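Sortase B (Clostridium perfringens, PDB 5YFK) is a class B sortase, a cysteine transpeptidase that probably cleaves a sorting signal and joins surface proteins to the cell wall through an acyl-thioester intermediate. Local coordinates at residues D75-F78 / Y79-H82; T119-A122 / Q123-H126; E178-L181 / K182-S186; Y211-V214 / N215-I218. The protein carries 1 engineered substitution. All coordinates share one frame; numbering follows the deposited sequence.

Contact 1. Residues D75-F78 / Y79-H82; sequences DNDF and YLHH
Phe-78 carries CG anti to its own backbone N (chi1 -173°), while His-82 holds CG anti to its carbonyl carbon (chi1 -60°), and these two torsions lay the rings over one another as the chain turns. The motif is an Asx turn leading into a tight bend, in the loop between strands 67-72 and 94-96 of the sortase domain. The Phe-78 and His-82 rings form an offset stack, planes 8° apart and centroids 3.6 Å apart. Tyr-79 completes an aromatic cluster: the edge of Phe-78 points into the face of Tyr-79 in a T-shaped pair, with Phe-78 CD2 over the centre of the tyrosine ring. Tyr-79 OH is held from outside by Asp-54 and Asn-52.

At the start of the bend, Asp-75 OD1 takes two backbone N-H groups. Phe-78 N arrives on the syn lone pair of Asp-75 OD1 at 2.8 Å, and Asp-77 N comes from above the carboxylate plane. Water 1 joins Asp-75 O to Tyr-79 N. Farther on, Leu-80 N donates to Asp-77 O, and Leu-80 O is hydrogen-bonded to NE2 of His-113, the predicted catalytic histidine, which places the bend beside the active site. Phe-78 O is gripped twice, by His-81 N at 3.1 Å and by His-82 ND1, which lies 2.7 Å from Phe-78 O in a nearly straight bond within the imidazole plane.

Contact 2. Residues T119-A122 / Q123-H126; sequences TMFA and QIKH
Ile-124 brings CD1 over one face of the Phe-121 ring, near its CG rim, with CG1 3.8 Å from Phe-121 CG. The two side chains run side by side and point the same way, at the place where a type II' beta turn, Thr-119 to Ala-122, passes into a 3-10 segment. Ile-124 has CG1 anti to its carbonyl carbon (chi1 -62°), which puts that branch on the side of its own backbone N, facing Phe-121. Around them lie Ile-66, together with Leu-206 and Thr-208 of strand 203-210. Ile-124 also reaches Ile-218 and Val-220, and the pair packs the turn against strands 203-210 and 216-225 of the sortase domain, with the side chains of Phe-121 and the predicted catalytic His-113 about 6 Å apart at their nearest atoms.

The backbone is held by successive i to i+3 bonds, the mark of a 3-10 helix. The turn itself is closed by Ala-122 N donating to Thr-119 O. Ile-124 N then reaches Phe-121 O at 2.9 Å, from above the carbonyl plane, and His-126 N bonds to Gln-123 O. Water 2 donates to Met-120 O and accepts from Gln-123 N, 3.0 Å away, tying the turn to the first residue after it. The amide of Gln-123 is bonded at both ends, NE2 to Asp-118 OD1 and OE1 to Asn-65 N. Ala-122 O receives Lys-125 N at 3.1 Å in a nearly straight bond, and Lys-125 CG also sits 3.1 Å from that same Ala-122 O.

Contact 3. Residues E178-L181 / K182-S186; sequences EKYL and KEQES
Gln-184 N donates to Tyr-180 O at 2.9 Å, one turn back along helix 174-186, and Lys-182 N runs almost straight to Glu-178 O; Glu-183 N to Lys-179 O and Glu-185 N to Leu-181 O continue the regular i to i+4 pattern. Near the end of the helix Lys-182 O accepts twice, from Ser-186 N and from Ser-186 OG, each 2.8 Å away and on opposite faces of the carbonyl plane.

Among the side chains, Gln-184 NE2 donates to Glu-183 OE1 at 3.0 Å. The acceptor lies in the amide plane of Gln-184, whereas the donor stands above the carboxylate plane of Glu-183. This bond helps fix the rotation of an amide whose OE1 is bonded to Tyr-156. A bend at chi2 (-65°) folds the glutamine back over the tyrosine. Its CG sits over one face, 3.9 Å from the centroid of the Tyr-180 ring, in a CH-pi contact, and the amide runs nearly parallel to the ring, 15° from its plane, above the CZ-OH end. Water 3 is hydrogen-bonded to Tyr-180 OH at 2.6 Å and weakly to Gln-184 OE1.

Farther out, Phe-171 meets the Tyr-180 ring and Glu-185 forms a salt bridge with Lys-191. Tyr-180 and Leu-181 both pack on Ile-203, seating the helix against strand 203-210, while Tyr-156 and Ser-154, which bonds to Gln-184 O, tie it to strand 146-159.

Contact 4. Residues Y211-V214 / N215-I218; sequences YDFV and NARI
Phe-213 turns one ring face to the methyl group of Ala-216, the two standing at the ends of a type II beta turn that leads into strand 216-225. Ala-216 CB lies over the centre of the ring, 3.6 Å from the Phe-213 centroid and 13° off the ring normal, a well-centred CH-pi contact. The phenylalanine reaches it by placing CG between its backbone N and carbonyl carbon (chi1 53°), which swings the ring across the turn. Ala-216 N closes the turn on Phe-213 O at 3.2 Å, from above the carbonyl plane and with a rather bent N-H...O angle of 135°.

At the turn's corners, Val-214 and Asn-215 run alongside each other, CG2 of the valine 3.9 Å from ND2 of the asparagine. Phe-213 also touches Gln-157 of strand 146-159, whose side chain bonds to Asp-212; that aspartate has a salt bridge to Lys-128 as well. Tyr-211 OH is bonded to Asn-114 O.

Arg-217 leaves the backbone on the side away from the turn, and its chain curls back so that NH1 donates to Ala-216 O at 3.0 Å, with the acceptor close to the guanidinium plane. Its side chain also touches Ser-209, the engineered residue at the predicted nucleophile position. With one N-H group committed to the backbone carbonyl of the preceding residue, the guanidinium is probably steadied beside that position, consistent with the transition-state stabilising role predicted for Arg-217.

The four contacts follow one another along the sortase domain. Contact 1 belongs to the loop between strands 67-72 and 94-96, contact 2 to that between strand 107-111 and helix 130-135, contact 3 to helix 174-186, and contact 4 to the connection from strand 203-210 into 216-225. Side chains of contacts 2 and 3 both pack on strand 203-210, which carries the predicted nucleophile position and runs into contact 4. Contacts 2 and 4, centres about 13 Å apart, touch: Lys-125 CB lies 3.8 Å from Ile-218 CD1. Centre to centre, contact 1 is about 18 Å from contact 2 and 20 Å from contact 4; these three border the predicted active site; contact 3 lies about 22 to 28 Å away.

Contact 1. Residues D75-F78 / Y79-H82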
loop_
_atom_site.group_PDB
_atom_site.type_symbol
_atom_site.label_atom_id
_atom_site.label_comp_id
_atom_site.label_asym_id
_atom_site.label_seq_id
_atom_site.Cartn_x
_atom_site.Cartn_y
_atom_site.Cartn_z
ATOM N N ASP A 75 12.631 -9.425 4.970
ATOM C CA ASP A 75 12.505 -8.515 6.098
ATOM C C ASP A 75 11.921 -7.196 5.588
ATOM O O ASP A 75 11.566 -7.103 4.423
ATOM C CB ASP A 75 13.861 -8.252 6.761
ATOM C CG ASP A 75 14.893 -7.648 5.804
ATOM O OD1 ASP A 75 14.515 -6.872 4.896
ATOM O OD2 ASP A 75 16.108 -7.803 6.081
ATOM N N ASN A 76 11.673 -6.261 6.498
ATOM C CA ASN A 76 11.149 -4.949 6.107
ATOM C C ASN A 76 12.224 -3.873 5.930
ATOM O O ASN A 76 11.933 -2.675 6.040
ATOM C CB ASN A 76 10.101 -4.507 7.130
ATOM C CG ASN A 76 8.881 -5.411 7.130
ATOM O OD1 ASN A 76 8.543 -5.994 6.120
ATOM N ND2 ASN A 76 8.158 -5.434 8.239
ATOM N N ASP A 77 13.429 -4.300 5.533
ATOM C CA ASP A 77 14.548 -3.392 5.298
ATOM C C ASP A 77 15.137 -3.508 3.888
ATOM O O ASP A 77 15.485 -2.479 3.287
ATOM C CB ASP A 77 15.653 -3.665 6.327
ATOM C CG ASP A 77 16.742 -2.618 6.295
ATOM O OD1 ASP A 77 16.484 -1.483 6.747
ATOM O OD2 ASP A 77 17.839 -2.923 5.779
ATOM N N PHE A 78 15.165 -4.718 3.314
ATOM C CA PHE A 78 15.798 -4.903 1.991
ATOM C C PHE A 78 15.261 -3.898 0.968
ATOM O O PHE A 78 16.015 -3.348 0.161
ATOM C CB PHE A 78 15.627 -6.332 1.468
ATOM C CG PHE A 78 16.399 -6.622 0.198
ATOM C CD1 PHE A 78 17.757 -6.925 0.245
ATOM C CD2 PHE A 78 15.774 -6.588 -1.041
ATOM C CE1 PHE A 78 18.468 -7.165 -0.919
ATOM C CE2 PHE A 78 16.477 -6.831 -2.206
ATOM C CZ PHE A 78 17.829 -7.137 -2.144
ATOM N N TYR A 79 13.943 -3.796 0.869
ATOM C CA TYR A 79 13.364 -3.038 -0.230
ATOM C C TYR A 79 13.201 -1.550 0.105
ATOM O O TYR A 79 12.756 -0.771 -0.738
ATOM C CB TYR A 79 12.044 -3.669 -0.683
ATOM C CG TYR A 79 12.264 -4.874 -1.582
ATOM C CD1 TYR A 79 12.923 -4.740 -2.802
ATOM C CD2 TYR A 79 11.918 -6.152 -1.173
ATOM C CE1 TYR A 79 13.103 -5.820 -3.639
ATOM C CE2 TYR A 79 12.110 -7.243 -2.007
ATOM C CZ TYR A 79 12.844 -7.082 -3.171
ATOM O OH TYR A 79 13.040 -8.145 -4.028
ATOM N N LEU A 80 13.723 -1.127 1.252
ATOM C CA LEU A 80 13.984 0.301 1.466
ATOM C C LEU A 80 15.202 0.745 0.670
ATOM O O LEU A 80 15.420 1.938 0.459
ATOM C CB LEU A 80 14.223 0.589 2.937
ATOM C CG LEU A 80 12.950 0.579 3.763
ATOM C CD1 LEU A 80 13.266 0.647 5.249
ATOM C CD2 LEU A 80 12.020 1.703 3.318
ATOM N N HIS A 81 16.041 -0.221 0.316
ATOM C CA HIS A 81 17.369 0.088 -0.238
ATOM C C HIS A 81 17.667 -0.651 -1.532
ATOM O O HIS A 81 18.776 -0.550 -2.072
ATOM C CB HIS A 81 18.446 -0.250 0.793
ATOM C CG HIS A 81 18.187 0.340 2.138
ATOM N ND1 HIS A 81 17.888 -0.430 3.239
ATOM C CD2 HIS A 81 18.066 1.627 2.538
ATOM C CE1 HIS A 81 17.704 0.353 4.284
ATOM N NE2 HIS A 81 17.779 1.608 3.879
ATOM N N HIS A 82 16.680 -1.362 -2.063
ATOM C CA HIS A 82 16.832 -1.944 -3.379
ATOM C C HIS A 82 15.609 -1.676 -4.245
ATOM O O HIS A 82 14.479 -1.589 -3.752
ATOM C CB HIS A 82 17.060 -3.453 -3.301
ATOM C CG HIS A 82 18.288 -3.844 -2.538
ATOM N ND1 HIS A 82 18.321 -3.905 -1.163
ATOM C CD2 HIS A 82 19.533 -4.170 -2.959
ATOM C CE1 HIS A 82 19.522 -4.292 -0.771
ATOM N NE2 HIS A 82 20.291 -4.403 -1.838
HETATM O O HOH W 1 11.794 -5.123 2.486
#

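Contact 2. Residues T119-A122 / Q123-H126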
loop_
_atom_site.group_PDB
_atom_site.type_symbol
_atom_site.label_atom_id
_atom_site.label_comp_id
_atom_site.label_asym_id
_atom_site.label_seq_id
_atom_site.Cartn_x
_atom_site.Cartn_y
_atom_site.Cartn_z
ATOM N N THR A 119 7.863 10.945 -5.445
ATOM C CA THR A 119 7.926 9.582 -5.974
ATOM C C THR A 119 7.626 8.544 -4.893
ATOM O O THR A 119 7.632 8.868 -3.729
ATOM C CB THR A 119 9.313 9.253 -6.558
ATOM O OG1 THR A 119 10.310 9.365 -5.532
ATOM C CG2 THR A 119 9.639 10.195 -7.712
ATOM N N MET A 120 7.404 7.301 -5.321
ATOM C CA MET A 120 7.095 6.175 -4.415
ATOM C C MET A 120 5.812 6.502 -3.655
ATOM O O MET A 120 4.787 6.758 -4.297
ATOM C CB MET A 120 8.252 5.843 -3.503
ATOM C CG MET A 120 9.558 5.606 -4.275
ATOM S SD MET A 120 9.451 4.603 -5.793
ATOM C CE MET A 120 9.286 2.948 -5.149
ATOM N N PHE A 121 5.868 6.517 -2.333
ATOM C CA PHE A 121 4.651 6.809 -1.506
ATOM C C PHE A 121 4.597 8.273 -1.018
ATOM O O PHE A 121 3.731 8.627 -0.183
ATOM C CB PHE A 121 4.565 5.851 -0.304
ATOM C CG PHE A 121 3.697 4.615 -0.514
ATOM C CD1 PHE A 121 3.335 4.175 -1.781
ATOM C CD2 PHE A 121 3.527 3.715 0.549
ATOM C CE1 PHE A 121 2.597 3.001 -1.961
ATOM C CE2 PHE A 121 2.775 2.560 0.385
ATOM C CZ PHE A 121 2.316 2.193 -0.874
ATOM N N ALA A 122 5.353 9.175 -1.653
ATOM C CA ALA A 122 5.283 10.595 -1.278
ATOM C C ALA A 122 3.837 11.066 -1.234
ATOM O O ALA A 122 3.422 11.784 -0.321
ATOM C CB ALA A 122 6.071 11.451 -2.263
ATOM N N GLN A 123 3.067 10.710 -2.254
ATOM C CA GLN A 123 1.719 11.273 -2.392
ATOM C C GLN A 123 0.690 10.766 -1.435
ATOM O O GLN A 123 -0.396 11.347 -1.330
ATOM C CB GLN A 123 1.231 11.190 -3.844
ATOM C CG GLN A 123 2.007 12.147 -4.714
ATOM C CD GLN A 123 1.319 12.446 -6.033
ATOM O OE1 GLN A 123 0.264 11.872 -6.349
ATOM N NE2 GLN A 123 2.014 13.184 -6.878
ATOM N N ILE A 124 1.060 9.798 -0.596
ATOM C CA ILE A 124 0.201 9.454 0.550
ATOM C C ILE A 124 -0.088 10.658 1.449
ATOM O O ILE A 124 -1.200 10.820 1.991
ATOM C CB ILE A 124 0.844 8.320 1.385
ATOM C CG1 ILE A 124 0.993 7.046 0.555
ATOM C CG2 ILE A 124 0.046 8.088 2.641
ATOM C CD1 ILE A 124 -0.268 6.434 -0.001
ATOM N N LYS A 125 0.827 11.615 1.442
ATOM C CA LYS A 125 0.705 12.801 2.292
ATOM C C LYS A 125 -0.475 13.700 1.851
ATOM O O LYS A 125 -1.104 14.377 2.687
ATOM C CB LYS A 125 2.031 13.563 2.247
ATOM C CG LYS A 125 2.257 14.380 0.979
ATOM C CD LYS A 125 3.654 14.980 0.960
ATOM C CE LYS A 125 3.840 15.933 -0.213
ATOM N NZ LYS A 125 3.367 17.297 0.138
ATOM N N HIS A 126 -0.986 13.439 0.654
ATOM C CA HIS A 126 -2.067 14.285 0.124
ATOM C C HIS A 126 -3.337 13.961 0.875
ATOM O O HIS A 126 -4.245 14.778 0.962
ATOM C CB HIS A 126 -2.281 14.036 -1.358
ATOM C CG HIS A 126 -1.206 14.584 -2.241
ATOM N ND1 HIS A 126 -1.225 14.418 -3.608
ATOM C CD2 HIS A 126 -0.154 15.401 -1.979
ATOM C CE1 HIS A 126 -0.169 15.018 -4.138
ATOM N NE2 HIS A 126 0.470 15.659 -3.178
HETATM O O HOH W 2 4.154 9.431 -4.684
#

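Contact 3. Residues E178-L181 / K182-S186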
loop_
_atom_site.group_PDB
_atom_site.type_symbol
_atom_site.label_atom_id
_atom_site.label_comp_id
_atom_site.label_asym_id
_atom_site.label_seq_id
_atom_site.Cartn_x
_atom_site.Cartn_y
_atom_site.Cartn_z
ATOM N N GLU A 178 -11.916 -6.481 15.819
ATOM C CA GLU A 178 -12.848 -5.398 15.888
ATOM C C GLU A 178 -12.242 -4.218 16.669
ATOM O O GLU A 178 -12.372 -3.054 16.291
ATOM C CB GLU A 178 -14.148 -5.855 16.536
ATOM C CG GLU A 178 -15.198 -4.759 16.597
ATOM C CD GLU A 178 -15.636 -4.265 15.225
ATOM O OE1 GLU A 178 -15.289 -4.906 14.211
ATOM O OE2 GLU A 178 -16.329 -3.228 15.152
ATOM N N LYS A 179 -11.553 -4.543 17.746
ATOM C CA LYS A 179 -10.902 -3.529 18.565
ATOM C C LYS A 179 -9.864 -2.773 17.722
ATOM O O LYS A 179 -9.731 -1.545 17.818
ATOM C CB LYS A 179 -10.229 -4.209 19.757
ATOM C CG LYS A 179 -9.429 -3.266 20.652
ATOM C CD LYS A 179 -9.067 -3.918 21.986
ATOM C CE LYS A 179 -7.587 -4.281 22.060
ATOM N NZ LYS A 179 -7.358 -5.756 22.026
ATOM N N TYR A 180 -9.071 -3.526 16.957
ATOM C CA TYR A 180 -8.091 -2.915 16.041
ATOM C C TYR A 180 -8.725 -1.972 15.021
ATOM O O TYR A 180 -8.240 -0.848 14.793
ATOM C CB TYR A 180 -7.320 -4.007 15.299
ATOM C CG TYR A 180 -6.166 -3.460 14.479
ATOM C CD1 TYR A 180 -4.975 -3.073 15.087
ATOM C CD2 TYR A 180 -6.264 -3.319 13.099
ATOM C CE1 TYR A 180 -3.886 -2.677 14.334
ATOM C CE2 TYR A 180 -5.187 -2.892 12.333
ATOM C CZ TYR A 180 -4.012 -2.532 12.951
ATOM O OH TYR A 180 -2.943 -2.064 12.204
ATOM N N LEU A 181 -9.820 -2.413 14.409
ATOM C CA LEU A 181 -10.510 -1.609 13.412
ATOM C C LEU A 181 -10.981 -0.302 14.036
ATOM O O LEU A 181 -10.834 0.764 13.449
ATOM C CB LEU A 181 -11.696 -2.369 12.812
ATOM C CG LEU A 181 -11.284 -3.568 11.941
ATOM C CD1 LEU A 181 -12.490 -4.305 11.401
ATOM C CD2 LEU A 181 -10.389 -3.093 10.808
ATOM N N LYS A 182 -11.598 -0.403 15.205
ATOM C CA LYS A 182 -12.073 0.781 15.946
ATOM C C LYS A 182 -10.949 1.779 16.256
ATOM O O LYS A 182 -11.100 2.996 16.013
ATOM C CB LYS A 182 -12.799 0.335 17.228
ATOM C CG LYS A 182 -13.111 1.458 18.217
ATOM C CD LYS A 182 -14.372 1.163 19.009
ATOM C CE LYS A 182 -14.158 1.278 20.506
ATOM N NZ LYS A 182 -15.390 0.855 21.234
ATOM N N GLU A 183 -9.788 1.254 16.650
ATOM C CA GLU A 183 -8.627 2.089 16.921
ATOM C C GLU A 183 -8.216 2.811 15.639
ATOM O O GLU A 183 -7.948 4.003 15.659
ATOM C CB GLU A 183 -7.448 1.251 17.427
ATOM C CG GLU A 183 -6.093 1.942 17.271
ATOM C CD GLU A 183 -4.871 1.035 17.484
ATOM O OE1 GLU A 183 -4.694 0.043 16.725
ATOM O OE2 GLU A 183 -3.954 1.468 18.234
ATOM N N GLN A 184 -8.084 2.066 14.544
ATOM C CA GLN A 184 -7.595 2.650 13.288
ATOM C C GLN A 184 -8.556 3.701 12.760
ATOM O O GLN A 184 -8.138 4.780 12.358
ATOM C CB GLN A 184 -7.366 1.578 12.227
ATOM C CG GLN A 184 -6.313 0.564 12.626
ATOM C CD GLN A 184 -4.941 1.187 12.745
ATOM O OE1 GLN A 184 -4.469 1.837 11.813
ATOM N NE2 GLN A 184 -4.374 1.144 13.952
ATOM N N GLU A 185 -9.853 3.455 12.934
ATOM C CA GLU A 185 -10.859 4.405 12.485
ATOM C C GLU A 185 -10.870 5.663 13.375
ATOM O O GLU A 185 -10.911 6.781 12.868
ATOM C CB GLU A 185 -12.232 3.748 12.484
ATOM C CG GLU A 185 -13.334 4.637 11.928
ATOM C CD GLU A 185 -14.698 3.961 11.916
ATOM O OE1 GLU A 185 -15.047 3.287 12.912
ATOM O OE2 GLU A 185 -15.435 4.158 10.929
ATOM N N SER A 186 -10.737 5.462 14.686
ATOM C CA SER A 186 -10.756 6.545 15.666
ATOM C C SER A 186 -9.605 7.495 15.510
ATOM O O SER A 186 -9.726 8.679 15.785
ATOM C CB SER A 186 -10.726 5.975 17.089
ATOM O OG SER A 186 -11.945 5.323 17.346
HETATM O O HOH W 3 -3.883 -0.518 10.285
#

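Contact 4. Residues Y211-V214 / N215-I218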
loop_
_atom_site.group_PDB
_atom_site.type_symbol
_atom_site.label_atom_id
_atom_site.label_comp_id
_atom_site.label_asym_id
_atom_site.label_seq_id
_atom_site.Cartn_x
_atom_site.Cartn_y
_atom_site.Cartn_z
ATOM N N TYR A 211 7.439 14.462 7.106
ATOM C CA TYR A 211 8.433 15.426 7.561
ATOM C C TYR A 211 7.865 16.585 8.360
ATOM O O TYR A 211 8.605 17.491 8.745
ATOM C CB TYR A 211 9.198 15.934 6.365
ATOM C CG TYR A 211 9.920 14.837 5.672
ATOM C CD1 TYR A 211 11.105 14.339 6.188
ATOM C CD2 TYR A 211 9.348 14.177 4.588
ATOM C CE1 TYR A 211 11.742 13.255 5.614
ATOM C CE2 TYR A 211 9.937 13.034 4.065
ATOM C CZ TYR A 211 11.172 12.626 4.529
ATOM O OH TYR A 211 11.842 11.580 3.919
ATOM N N ASP A 212 6.624 16.455 8.801
ATOM C CA ASP A 212 6.050 17.450 9.704
ATOM C C ASP A 212 6.795 17.525 11.052
ATOM O O ASP A 212 6.740 18.539 11.740
ATOM C CB ASP A 212 4.583 17.147 9.973
ATOM C CG ASP A 212 3.682 17.663 8.904
ATOM O OD1 ASP A 212 4.186 18.331 7.992
ATOM O OD2 ASP A 212 2.483 17.317 8.923
ATOM N N PHE A 213 7.263 16.373 11.519
ATOM C CA PHE A 213 8.003 16.265 12.764
ATOM C C PHE A 213 8.958 15.096 12.606
ATOM O O PHE A 213 8.780 14.264 11.711
ATOM C CB PHE A 213 7.070 16.072 13.972
ATOM C CG PHE A 213 6.084 14.923 13.837
ATOM C CD1 PHE A 213 4.771 15.161 13.431
ATOM C CD2 PHE A 213 6.412 13.652 14.290
ATOM C CE1 PHE A 213 3.848 14.115 13.370
ATOM C CE2 PHE A 213 5.476 12.613 14.273
ATOM C CZ PHE A 213 4.219 12.831 13.735
ATOM N N VAL A 214 10.032 15.075 13.388
ATOM C CA VAL A 214 11.025 14.025 13.211
ATOM C C VAL A 214 10.453 12.627 13.496
ATOM O O VAL A 214 9.564 12.457 14.343
ATOM C CB VAL A 214 12.306 14.289 14.047
ATOM C CG1 VAL A 214 12.005 14.310 15.525
ATOM C CG2 VAL A 214 13.362 13.243 13.737
ATOM N N ASN A 215 10.830 11.676 12.648
ATOM C CA ASN A 215 10.288 10.314 12.690
ATOM C C ASN A 215 8.764 10.223 12.516
ATOM O O ASN A 215 8.127 9.293 13.027
ATOM C CB ASN A 215 10.697 9.631 14.000
ATOM C CG ASN A 215 12.202 9.492 14.145
ATOM O OD1 ASN A 215 12.898 9.251 13.181
ATOM N ND2 ASN A 215 12.707 9.776 15.327
ATOM N N ALA A 216 8.188 11.142 11.750
ATOM C CA ALA A 216 6.765 11.063 11.428
ATOM C C ALA A 216 6.539 9.908 10.465
ATOM O O ALA A 216 7.414 9.580 9.647
ATOM C CB ALA A 216 6.253 12.355 10.812
ATOM N N ARG A 217 5.435 9.217 10.679
ATOM C CA ARG A 217 4.908 8.274 9.723
ATOM C C ARG A 217 3.524 8.715 9.315
ATOM O O ARG A 217 2.705 9.107 10.163
ATOM C CB ARG A 217 4.833 6.879 10.331
ATOM C CG ARG A 217 6.168 6.294 10.688
ATOM C CD ARG A 217 6.971 6.035 9.454
ATOM N NE ARG A 217 8.248 5.406 9.723
ATOM C CZ ARG A 217 9.416 6.047 9.819
ATOM N NH1 ARG A 217 9.489 7.380 9.770
ATOM N NH2 ARG A 217 10.515 5.344 10.034
ATOM N N ILE A 218 3.228 8.575 8.034
ATOM C CA ILE A 218 1.858 8.850 7.556
ATOM C C ILE A 218 1.181 7.546 7.114
ATOM O O ILE A 218 1.808 6.729 6.497
ATOM C CB ILE A 218 1.891 9.816 6.357
ATOM C CG1 ILE A 218 2.744 11.059 6.697
ATOM C CG2 ILE A 218 0.483 10.223 5.938
ATOM C CD1 ILE A 218 2.973 12.003 5.531
#